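Local coordinates for protein phosphonopyruvate hydrolase (Variovorax sp., PDB 2HJP) that hydrolyses phosphonopyruvate to pyruvate and phosphate, cleaving its phosphorus-carbon bond with the help of a divalent metal cation, at residues Leu16-Asn24 / Phe36-Leu46. Numbering follows the deposited sequence.
With NA (sodium ion), chain D; PPR (phosphonopyruvate), chain G.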
loop_
_atom_site.group_PDB
_atom_site.type_symbol
_atom_site.label_atom_id
_atom_site.label_comp_id
_atom_site.label_asym_id
_atom_site.label_seq_id
_atom_site.Cartn_x
_atom_site.Cartn_y
_atom_site.Cartn_z
ATOM N N LEU A 16 17.216 32.885 -1.469
ATOM C CA LEU A 16 17.225 31.842 -0.435
ATOM C C LEU A 16 15.849 31.154 -0.500
ATOM O O LEU A 16 14.796 31.824 -0.344
ATOM C CB LEU A 16 17.390 32.476 0.941
ATOM C CG LEU A 16 17.307 31.596 2.178
ATOM C CD1 LEU A 16 18.228 30.396 2.021
ATOM C CD2 LEU A 16 17.714 32.483 3.414
ATOM N N PHE A 17 15.852 29.833 -0.666
ATOM C CA PHE A 17 14.623 29.018 -0.805
ATOM C C PHE A 17 14.265 28.380 0.555
ATOM O O PHE A 17 15.152 27.779 1.233
ATOM C CB PHE A 17 14.911 27.916 -1.818
ATOM C CG PHE A 17 13.753 27.050 -2.165
ATOM C CD1 PHE A 17 12.838 27.456 -3.116
ATOM C CD2 PHE A 17 13.606 25.807 -1.559
ATOM C CE1 PHE A 17 11.756 26.645 -3.488
ATOM C CE2 PHE A 17 12.553 24.958 -1.896
ATOM C CZ PHE A 17 11.600 25.379 -2.885
ATOM N N THR A 18 13.010 28.519 0.972
ATOM C CA THR A 18 12.588 27.928 2.243
ATOM C C THR A 18 11.698 26.709 2.012
ATOM O O THR A 18 10.839 26.696 1.104
ATOM C CB THR A 18 11.802 28.933 3.109
ATOM O OG1 THR A 18 10.615 29.295 2.425
ATOM C CG2 THR A 18 12.623 30.224 3.321
ATOM N N ALA A 19 11.941 25.682 2.799
ATOM C CA ALA A 19 11.117 24.474 2.659
ATOM C C ALA A 19 10.690 24.091 4.104
ATOM O O ALA A 19 11.512 24.061 5.012
ATOM C CB ALA A 19 11.925 23.309 2.049
ATOM N N MET A 20 9.424 23.778 4.262
ATOM C CA MET A 20 8.827 23.381 5.577
ATOM C C MET A 20 8.408 21.905 5.618
ATOM O O MET A 20 7.799 21.331 4.661
ATOM C CB MET A 20 7.576 24.244 5.847
ATOM C CG MET A 20 6.739 23.824 7.098
ATOM S SD MET A 20 7.751 23.804 8.594
ATOM C CE MET A 20 7.929 25.608 8.912
ATOM N N ALA A 21 8.719 21.299 6.749
ATOM C CA ALA A 21 8.343 19.924 6.972
ATOM C C ALA A 21 6.812 19.719 6.880
ATOM O O ALA A 21 6.014 20.604 7.242
ATOM C CB ALA A 21 8.799 19.516 8.395
ATOM N N ALA A 22 6.408 18.532 6.432
ATOM C CA ALA A 22 5.016 18.171 6.397
ATOM C C ALA A 22 4.924 16.668 6.617
ATOM O O ALA A 22 5.720 15.923 6.043
ATOM C CB ALA A 22 4.337 18.534 5.054
ATOM N N HIS A 23 3.975 16.229 7.453
ATOM C CA HIS A 23 3.788 14.772 7.695
ATOM C C HIS A 23 2.527 14.238 6.947
ATOM O O HIS A 23 2.191 13.033 7.012
ATOM C CB HIS A 23 3.738 14.459 9.215
ATOM C CG HIS A 23 2.857 15.375 10.009
ATOM N ND1 HIS A 23 3.280 16.617 10.474
ATOM C CD2 HIS A 23 1.598 15.213 10.473
ATOM C CE1 HIS A 23 2.308 17.168 11.187
ATOM N NE2 HIS A 23 1.277 16.338 11.193
ATOM N N ASN A 24 1.782 15.128 6.286
ATOM C CA ASN A 24 0.640 14.709 5.461
ATOM C C ASN A 24 0.335 15.798 4.439
ATOM O O ASN A 24 0.930 16.849 4.526
ATOM C CB ASN A 24 -0.610 14.352 6.285
ATOM C CG ASN A 24 -1.066 15.448 7.134
ATOM O OD1 ASN A 24 -1.180 16.534 6.689
ATOM N ND2 ASN A 24 -1.376 15.146 8.394
ATOM N N PHE A 36 5.727 29.196 2.093
ATOM C CA PHE A 36 7.068 28.619 2.004
ATOM C C PHE A 36 7.332 28.261 0.550
ATOM O O PHE A 36 6.404 28.040 -0.227
ATOM C CB PHE A 36 7.205 27.379 2.919
ATOM C CG PHE A 36 7.250 27.724 4.357
ATOM C CD1 PHE A 36 8.445 28.183 4.935
ATOM C CD2 PHE A 36 6.089 27.657 5.122
ATOM C CE1 PHE A 36 8.498 28.561 6.253
ATOM C CE2 PHE A 36 6.103 28.046 6.481
ATOM C CZ PHE A 36 7.329 28.502 7.061
ATOM N N GLY A 37 8.611 28.216 0.191
ATOM C CA GLY A 37 9.055 27.909 -1.155
ATOM C C GLY A 37 8.820 26.460 -1.549
ATOM O O GLY A 37 8.469 26.173 -2.692
ATOM N N GLY A 38 9.032 25.544 -0.615
ATOM C CA GLY A 38 8.817 24.152 -0.950
ATOM C C GLY A 38 8.449 23.342 0.310
ATOM O O GLY A 38 8.432 23.895 1.441
ATOM N N ILE A 39 8.129 22.074 0.106
ATOM C CA ILE A 39 7.782 21.156 1.169
ATOM C C ILE A 39 8.975 20.216 1.452
ATOM O O ILE A 39 9.663 19.794 0.512
ATOM C CB ILE A 39 6.537 20.282 0.750
ATOM C CG1 ILE A 39 5.349 21.195 0.376
ATOM C CG2 ILE A 39 6.183 19.272 1.877
ATOM C CD1 ILE A 39 4.787 22.099 1.497
ATOM N N TRP A 40 9.233 19.929 2.735
ATOM C CA TRP A 40 10.294 19.004 3.137
ATOM C C TRP A 40 9.548 17.712 3.557
ATOM O O TRP A 40 8.809 17.698 4.576
ATOM C CB TRP A 40 11.089 19.612 4.315
ATOM C CG TRP A 40 11.974 18.686 5.085
ATOM C CD1 TRP A 40 12.022 18.551 6.441
ATOM C CD2 TRP A 40 12.999 17.813 4.567
ATOM N NE1 TRP A 40 13.009 17.653 6.807
ATOM C CE2 TRP A 40 13.614 17.184 5.681
ATOM C CE3 TRP A 40 13.456 17.508 3.273
ATOM C CZ2 TRP A 40 14.670 16.266 5.539
ATOM C CZ3 TRP A 40 14.499 16.603 3.116
ATOM C CH2 TRP A 40 15.100 15.981 4.248
ATOM N N GLY A 41 9.735 16.647 2.775
ATOM C CA GLY A 41 9.070 15.372 3.059
ATOM C C GLY A 41 9.906 14.594 4.054
ATOM O O GLY A 41 10.475 13.566 3.788
ATOM N N SER A 42 9.948 15.153 5.240
ATOM C CA SER A 42 10.690 14.688 6.390
ATOM C C SER A 42 10.484 13.223 6.854
ATOM O O SER A 42 9.374 12.835 7.133
ATOM C CB SER A 42 10.310 15.608 7.578
ATOM O OG SER A 42 10.967 15.126 8.750
ATOM N N GLY A 43 11.550 12.434 6.948
ATOM C CA GLY A 43 11.403 11.069 7.480
ATOM C C GLY A 43 11.147 11.113 9.003
ATOM O O GLY A 43 10.468 10.274 9.559
ATOM N N PHE A 44 11.671 12.133 9.687
ATOM C CA PHE A 44 11.491 12.249 11.116
ATOM C C PHE A 44 9.995 12.529 11.383
ATOM O O PHE A 44 9.339 11.887 12.258
ATOM C CB PHE A 44 12.344 13.436 11.655
ATOM C CG PHE A 44 12.129 13.684 13.138
ATOM C CD1 PHE A 44 12.781 12.897 14.076
ATOM C CD2 PHE A 44 11.211 14.634 13.569
ATOM C CE1 PHE A 44 12.503 13.062 15.465
ATOM C CE2 PHE A 44 10.937 14.804 14.909
ATOM C CZ PHE A 44 11.604 13.994 15.870
ATOM N N GLU A 45 9.456 13.498 10.648
ATOM C CA GLU A 45 8.027 13.819 10.811
ATOM C C GLU A 45 7.105 12.660 10.464
ATOM O O GLU A 45 6.174 12.388 11.212
ATOM C CB GLU A 45 7.603 14.999 9.973
ATOM C CG GLU A 45 8.093 16.342 10.571
ATOM C CD GLU A 45 6.996 17.384 10.614
ATOM O OE1 GLU A 45 5.921 17.111 10.009
ATOM O OE2 GLU A 45 7.208 18.454 11.226
ATOM N N LEU A 46 7.344 11.963 9.344
ATOM C CA LEU A 46 6.426 10.886 9.023
ATOM C C LEU A 46 6.588 9.739 10.056
ATOM O O LEU A 46 5.592 9.188 10.524
ATOM C CB LEU A 46 6.694 10.376 7.605
ATOM C CG LEU A 46 5.724 9.348 7.118
ATOM C CD1 LEU A 46 4.327 9.902 7.116
ATOM C CD2 LEU A 46 6.140 8.919 5.740
HETATM NA NA NA D . 1.308 11.075 8.671
HETATM C C1 PPR G . 14.273 14.798 8.849
HETATM O O1 PPR G . 13.509 15.838 9.001
HETATM O "O2'" PPR G . 13.880 13.666 8.754
HETATM C C2 PPR G . 15.736 15.117 8.777
HETATM C C3 PPR G . 16.414 16.119 9.409
HETATM O O2 PPR G . 16.411 14.273 7.996
HETATM P P PPR G . 16.857 15.531 11.114
HETATM O O1P PPR G . 17.814 14.333 10.862
HETATM O O2P PPR G . 15.518 15.138 11.796
HETATM O O3P PPR G . 17.575 16.646 11.714
HETATM O O HOH W 1 7.103 13.372 5.432
#
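Strands 17-21 and 38-41 run parallel, the axes of these short strand segments 44° apart, and four backbone hydrogen bonds zip them together: Gly38 N to Thr18 O, Met20 N to Gly38 O, Trp40 N to Met20 O and Ala22 N to Trp40 O. Past the strand ends a water donates to both Ala22 O and Ser42 O. Ala19, Ala21 and Trp40 share one face of the sheet, Met20 and Ile39 the other. On the latter side Met20 lies over a face of the Phe36 ring, its CB 3.9 Å from the ring centroid; bends at chi2 and chi3 fold the chain back, bringing Met20 CE to 3.5 Å from Phe36 CZ. Thr18 CB meets the same ring at its edge. A serine in place of Phe36 would probably leave Met20 without the surface it lies on and its thioether end free to turn, with a gap towards Ile253 of the second subunit. Phe17 CZ reaches across to Gly37 O, at 3.2 Å. Farther along, His23 ND1 donates to Glu45 OE1 (2.7 Å); OE1 lies close to the imidazole plane, but ND1 meets it on the syn side from well out of the carboxylate plane, ring and carboxylate being turned 42° apart. Glu45 OE2 rests 3.4 Å from Ala21 CB and accepts from Ile239 N, so both carboxylate oxygens are held. His23 O, together with Ser49 OG and other atoms, binds a sodium ion. Trp40 sets its indole opposite its own N (chi1 165°); CD1 edges against Ala21 CB and NE1 donates to phosphonopyruvate O1 (2.9 Å), to which Ser42 OG also donates (2.7 Å) while accepting from Glu45 N as N-cap; Phe44 N binds O2' of the same carboxylate. This is the first beta-alpha-beta unit of a TIM barrel, whose second strand delivers the substrate-binding turn at its C-terminal end.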